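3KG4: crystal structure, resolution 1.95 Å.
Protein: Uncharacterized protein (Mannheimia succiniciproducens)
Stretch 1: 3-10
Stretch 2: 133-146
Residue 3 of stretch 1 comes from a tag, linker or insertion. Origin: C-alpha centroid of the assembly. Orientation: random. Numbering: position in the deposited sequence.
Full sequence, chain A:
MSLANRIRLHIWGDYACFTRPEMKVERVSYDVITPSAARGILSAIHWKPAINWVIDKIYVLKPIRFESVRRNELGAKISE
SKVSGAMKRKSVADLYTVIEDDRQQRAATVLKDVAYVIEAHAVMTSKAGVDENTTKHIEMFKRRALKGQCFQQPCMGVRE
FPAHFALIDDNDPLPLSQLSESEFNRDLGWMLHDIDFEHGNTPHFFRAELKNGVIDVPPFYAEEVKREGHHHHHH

Stretch 1 3-10: LANRIRLH
Stretch 2 133-146: NTTKHIEMFKRRAL

Residues 3-10 begin as a short loop and become a β-strand at Ile7, while residues 133-146 wind into an α-helix that is well established from Thr135 to Leu146. Strand and helix run in nearly the same direction, their axes inclined by 20° and 10.0 Å apart at closest approach. Asn5 CA lies 6.6 Å from Ile138 CA, and farther along Leu9 CA lies 8.2 Å from Ala145 CA, so the chains advance together.

The helix supplies its own backbone hydrogen bonds; stretch 1 has a single weak one within itself. The helix keeps phi between -51° and -68° and psi between -31° and -54°, and is held by i to i+4 hydrogen bonds, from Ile138 N to Thr134 O (2.9 Å) through to Leu146 N to Lys142 O (2.8 Å). Ala4 is also helical in phi/psi (-63°/-44°), Asn5 turns at -94°/72°, and the weak bond joins Arg6 N to Ala4 O (3.4 Å). From Arg6 to Leu9 the chain is extended. No hydrogen bond links the two stretches; packing joins them.

The apolar contact follows from two periodicities. Along the extended chain from Arg6 to Leu9, side chains alternate: the CA-to-CB bonds of Ile7 and Leu9 point toward the helix, those of Arg6 and Arg8 away. On the helix, Ile138, Phe141 and Ala145, spaced three and four residues apart, point back toward the strand. Ile7 (chi1 68°, chi2 76°, both p) places CG2 3.9 Å from Ile138 CD1 and 3.9 Å from Phe141 CD2; its branched side chain suits both an extended backbone and a buried site. Ile138 (m, m), also buried, turns CD1 to both Ile7 CG2 and Asn5 OD1. Phe141 (chi1 t, chi2 91°) offers a broad apolar surface, which Ile7 and Leu9 approach obliquely. Leu9 (t, p) brings CD1 4.1 Å from Phe141 CZ and 4.2 Å from Ala145 CB, where alanine's single methyl supplies a small apolar surface.

Polar groups border the apolar patch. Near the start of the helix, Asn5 (chi1 t, chi2 14°) has a sideways CA-to-CB bond, but its amide end comes nearer: OD1 is 3.2 Å from Ile138 CD1, and CG is 3.6 Å from Thr134 OG1. Both amide atoms are hydrogen-bonded elsewhere in the structure, so the amide can sit against a methyl group with its polarity satisfied. The CA-to-CB bond of Thr134 (chi1 p) points toward the loop, its small side chain fitting beside the Asn5 amide; Ala4 O lies 3.6 Å from Ile138 CG2. Farther along, Lys142 starts sideways, but its flexible methylenes (m, t, p, then chi4 91°) let NZ end 4.0 Å from Arg6 O, a loose approach and not a hydrogen bond.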

# COMPACT_ATOMS: atom_id res chain seq x y z
N LEU A 3 -3.38 5.60 -18.62
CA LEU A 3 -3.74 4.18 -18.42
C LEU A 3 -2.57 3.18 -18.59
O LEU A 3 -2.51 2.18 -17.88
CB LEU A 3 -4.92 3.77 -19.32
CG LEU A 3 -6.25 4.54 -19.08
CD1 LEU A 3 -7.26 4.29 -20.24
CD2 LEU A 3 -6.85 4.22 -17.72
N ALA A 4 -1.65 3.46 -19.51
CA ALA A 4 -0.45 2.62 -19.73
C ALA A 4 0.51 2.56 -18.51
O ALA A 4 1.02 1.49 -18.17
CB ALA A 4 0.32 3.10 -20.96
N ASN A 5 0.77 3.72 -17.90
CA ASN A 5 1.53 3.83 -16.66
C ASN A 5 0.60 3.84 -15.43
O ASN A 5 0.39 4.87 -14.80
CB ASN A 5 2.39 5.09 -16.69
CG ASN A 5 3.32 5.22 -15.48
OD1 ASN A 5 3.53 4.25 -14.72
ND2 ASN A 5 3.84 6.41 -15.29
N ARG A 6 0.03 2.70 -15.11
CA ARG A 6 -0.83 2.56 -13.95
C ARG A 6 -0.96 1.10 -13.61
O ARG A 6 -1.24 0.27 -14.48
CB ARG A 6 -2.22 3.13 -14.23
CG ARG A 6 -3.13 3.12 -12.99
CD ARG A 6 -4.50 3.70 -13.27
NE ARG A 6 -5.42 2.71 -13.83
CZ ARG A 6 -6.68 2.96 -14.18
NH1 ARG A 6 -7.20 4.18 -14.03
NH2 ARG A 6 -7.43 2.00 -14.67
N ILE A 7 -0.79 0.77 -12.33
CA ILE A 7 -1.09 -0.57 -11.86
C ILE A 7 -2.12 -0.54 -10.74
O ILE A 7 -2.23 0.46 -10.02
CB ILE A 7 0.18 -1.32 -11.38
CG1 ILE A 7 0.76 -0.71 -10.12
CG2 ILE A 7 1.25 -1.32 -12.48
CD1 ILE A 7 -0.01 -1.05 -8.81
N ARG A 8 -2.86 -1.63 -10.63
CA ARG A 8 -3.73 -1.92 -9.51
C ARG A 8 -3.40 -3.31 -8.97
O ARG A 8 -3.37 -4.32 -9.73
CB ARG A 8 -5.20 -1.88 -9.92
CG ARG A 8 -5.69 -0.50 -10.24
CD ARG A 8 -7.06 -0.56 -10.86
NE ARG A 8 -7.68 0.75 -10.90
CZ ARG A 8 -8.86 1.00 -11.46
NH1 ARG A 8 -9.54 0.02 -12.06
NH2 ARG A 8 -9.35 2.22 -11.42
N LEU A 9 -3.15 -3.36 -7.67
CA LEU A 9 -2.80 -4.59 -6.97
C LEU A 9 -3.78 -4.79 -5.81
O LEU A 9 -3.94 -3.93 -4.93
CB LEU A 9 -1.33 -4.54 -6.46
CG LEU A 9 -0.77 -5.85 -5.87
CD1 LEU A 9 -0.46 -6.90 -6.98
CD2 LEU A 9 0.48 -5.57 -5.00
N HIS A 10 -4.45 -5.92 -5.84
CA HIS A 10 -5.30 -6.38 -4.76
C HIS A 10 -4.42 -7.06 -3.72
O HIS A 10 -3.59 -7.93 -4.05
CB HIS A 10 -6.34 -7.36 -5.33
CG HIS A 10 -7.35 -7.84 -4.33
ND1 HIS A 10 -7.99 -9.05 -4.44
CD2 HIS A 10 -7.80 -7.28 -3.18
CE1 HIS A 10 -8.83 -9.21 -3.43
NE2 HIS A 10 -8.75 -8.14 -2.65
N ASN A 133 12.00 4.54 -20.34
CA ASN A 133 10.63 4.91 -19.99
C ASN A 133 10.03 3.91 -18.99
O ASN A 133 10.70 2.97 -18.54
CB ASN A 133 9.77 5.04 -21.28
CG ASN A 133 9.20 3.72 -21.75
OD1 ASN A 133 9.88 2.70 -21.79
ND2 ASN A 133 7.93 3.74 -22.10
N THR A 134 8.78 4.12 -18.62
CA THR A 134 8.14 3.30 -17.60
C THR A 134 7.60 1.95 -18.14
O THR A 134 7.26 1.05 -17.38
CB THR A 134 7.00 4.11 -16.90
OG1 THR A 134 5.94 4.33 -17.83
CG2 THR A 134 7.49 5.47 -16.39
N THR A 135 7.52 1.81 -19.47
CA THR A 135 6.79 0.68 -20.08
C THR A 135 7.30 -0.68 -19.69
O THR A 135 6.50 -1.54 -19.33
CB THR A 135 6.76 0.77 -21.64
OG1 THR A 135 6.23 2.04 -22.02
CG2 THR A 135 5.89 -0.36 -22.23
N LYS A 136 8.62 -0.90 -19.76
CA LYS A 136 9.19 -2.20 -19.45
C LYS A 136 8.97 -2.57 -17.97
O LYS A 136 8.71 -3.72 -17.62
CB LYS A 136 10.69 -2.21 -19.76
N HIS A 137 9.09 -1.55 -17.12
CA HIS A 137 8.91 -1.70 -15.67
C HIS A 137 7.47 -2.01 -15.30
O HIS A 137 7.22 -2.93 -14.56
CB HIS A 137 9.40 -0.43 -14.98
CG HIS A 137 10.88 -0.24 -15.09
ND1 HIS A 137 11.79 -1.07 -14.46
CD2 HIS A 137 11.61 0.66 -15.78
CE1 HIS A 137 13.01 -0.67 -14.75
NE2 HIS A 137 12.93 0.38 -15.55
N ILE A 138 6.52 -1.27 -15.87
CA ILE A 138 5.11 -1.62 -15.70
C ILE A 138 4.83 -3.05 -16.16
O ILE A 138 4.28 -3.84 -15.42
CB ILE A 138 4.19 -0.63 -16.45
CG1 ILE A 138 4.33 0.80 -15.88
CG2 ILE A 138 2.72 -1.13 -16.42
CD1 ILE A 138 3.69 1.03 -14.50
N GLU A 139 5.25 -3.40 -17.39
CA GLU A 139 5.05 -4.77 -17.91
C GLU A 139 5.70 -5.87 -17.04
O GLU A 139 5.09 -6.88 -16.76
CB GLU A 139 5.58 -4.87 -19.37
N MET A 140 6.94 -5.65 -16.59
CA MET A 140 7.61 -6.61 -15.68
C MET A 140 6.88 -6.74 -14.33
O MET A 140 6.69 -7.86 -13.81
CB MET A 140 9.07 -6.20 -15.46
CG MET A 140 9.93 -7.20 -14.63
SD MET A 140 11.75 -7.18 -14.91
CE MET A 140 12.08 -5.66 -15.84
N PHE A 141 6.41 -5.61 -13.77
CA PHE A 141 5.65 -5.67 -12.52
C PHE A 141 4.44 -6.56 -12.71
O PHE A 141 4.16 -7.44 -11.91
CB PHE A 141 5.20 -4.28 -12.03
CG PHE A 141 4.27 -4.36 -10.84
CD1 PHE A 141 4.78 -4.34 -9.54
CD2 PHE A 141 2.90 -4.54 -11.02
CE1 PHE A 141 3.95 -4.47 -8.45
CE2 PHE A 141 2.05 -4.64 -9.94
CZ PHE A 141 2.58 -4.65 -8.65
N LYS A 142 3.69 -6.31 -13.78
CA LYS A 142 2.45 -7.04 -13.97
C LYS A 142 2.74 -8.52 -14.17
O LYS A 142 2.05 -9.38 -13.63
CB LYS A 142 1.65 -6.47 -15.15
CG LYS A 142 1.25 -5.02 -14.98
CD LYS A 142 0.88 -4.37 -16.30
CE LYS A 142 -0.58 -4.53 -16.59
NZ LYS A 142 -1.34 -3.38 -16.05
N ARG A 143 3.80 -8.82 -14.93
CA ARG A 143 4.09 -10.21 -15.28
C ARG A 143 4.40 -10.97 -13.99
O ARG A 143 3.76 -11.97 -13.69
CB ARG A 143 5.27 -10.27 -16.24
CG ARG A 143 5.35 -11.54 -17.04
CD ARG A 143 6.19 -11.32 -18.31
NE ARG A 143 7.45 -10.61 -18.03
CZ ARG A 143 7.83 -9.44 -18.56
NH1 ARG A 143 9.00 -8.93 -18.21
NH2 ARG A 143 7.07 -8.76 -19.43
N ARG A 144 5.36 -10.46 -13.22
CA ARG A 144 5.66 -10.99 -11.87
C ARG A 144 4.45 -11.11 -10.97
O ARG A 144 4.30 -12.13 -10.28
CB ARG A 144 6.65 -10.10 -11.14
CG ARG A 144 8.02 -9.99 -11.76
CD ARG A 144 9.05 -10.22 -10.67
NE ARG A 144 10.27 -9.43 -10.83
CZ ARG A 144 11.35 -9.61 -10.06
NH1 ARG A 144 12.44 -8.86 -10.25
NH2 ARG A 144 11.35 -10.54 -9.10
N ALA A 145 3.60 -10.09 -10.95
CA ALA A 145 2.42 -10.12 -10.09
C ALA A 145 1.43 -11.19 -10.52
O ALA A 145 0.83 -11.84 -9.67
CB ALA A 145 1.75 -8.73 -10.01
N LEU A 146 1.24 -11.39 -11.83
CA LEU A 146 0.25 -12.35 -12.35
C LEU A 146 0.51 -13.80 -11.95
O LEU A 146 -0.42 -14.61 -11.83
CB LEU A 146 0.18 -12.30 -13.87
CG LEU A 146 -0.68 -11.21 -14.47
CD1 LEU A 146 -0.44 -11.17 -16.00
CD2 LEU A 146 -2.15 -11.46 -14.10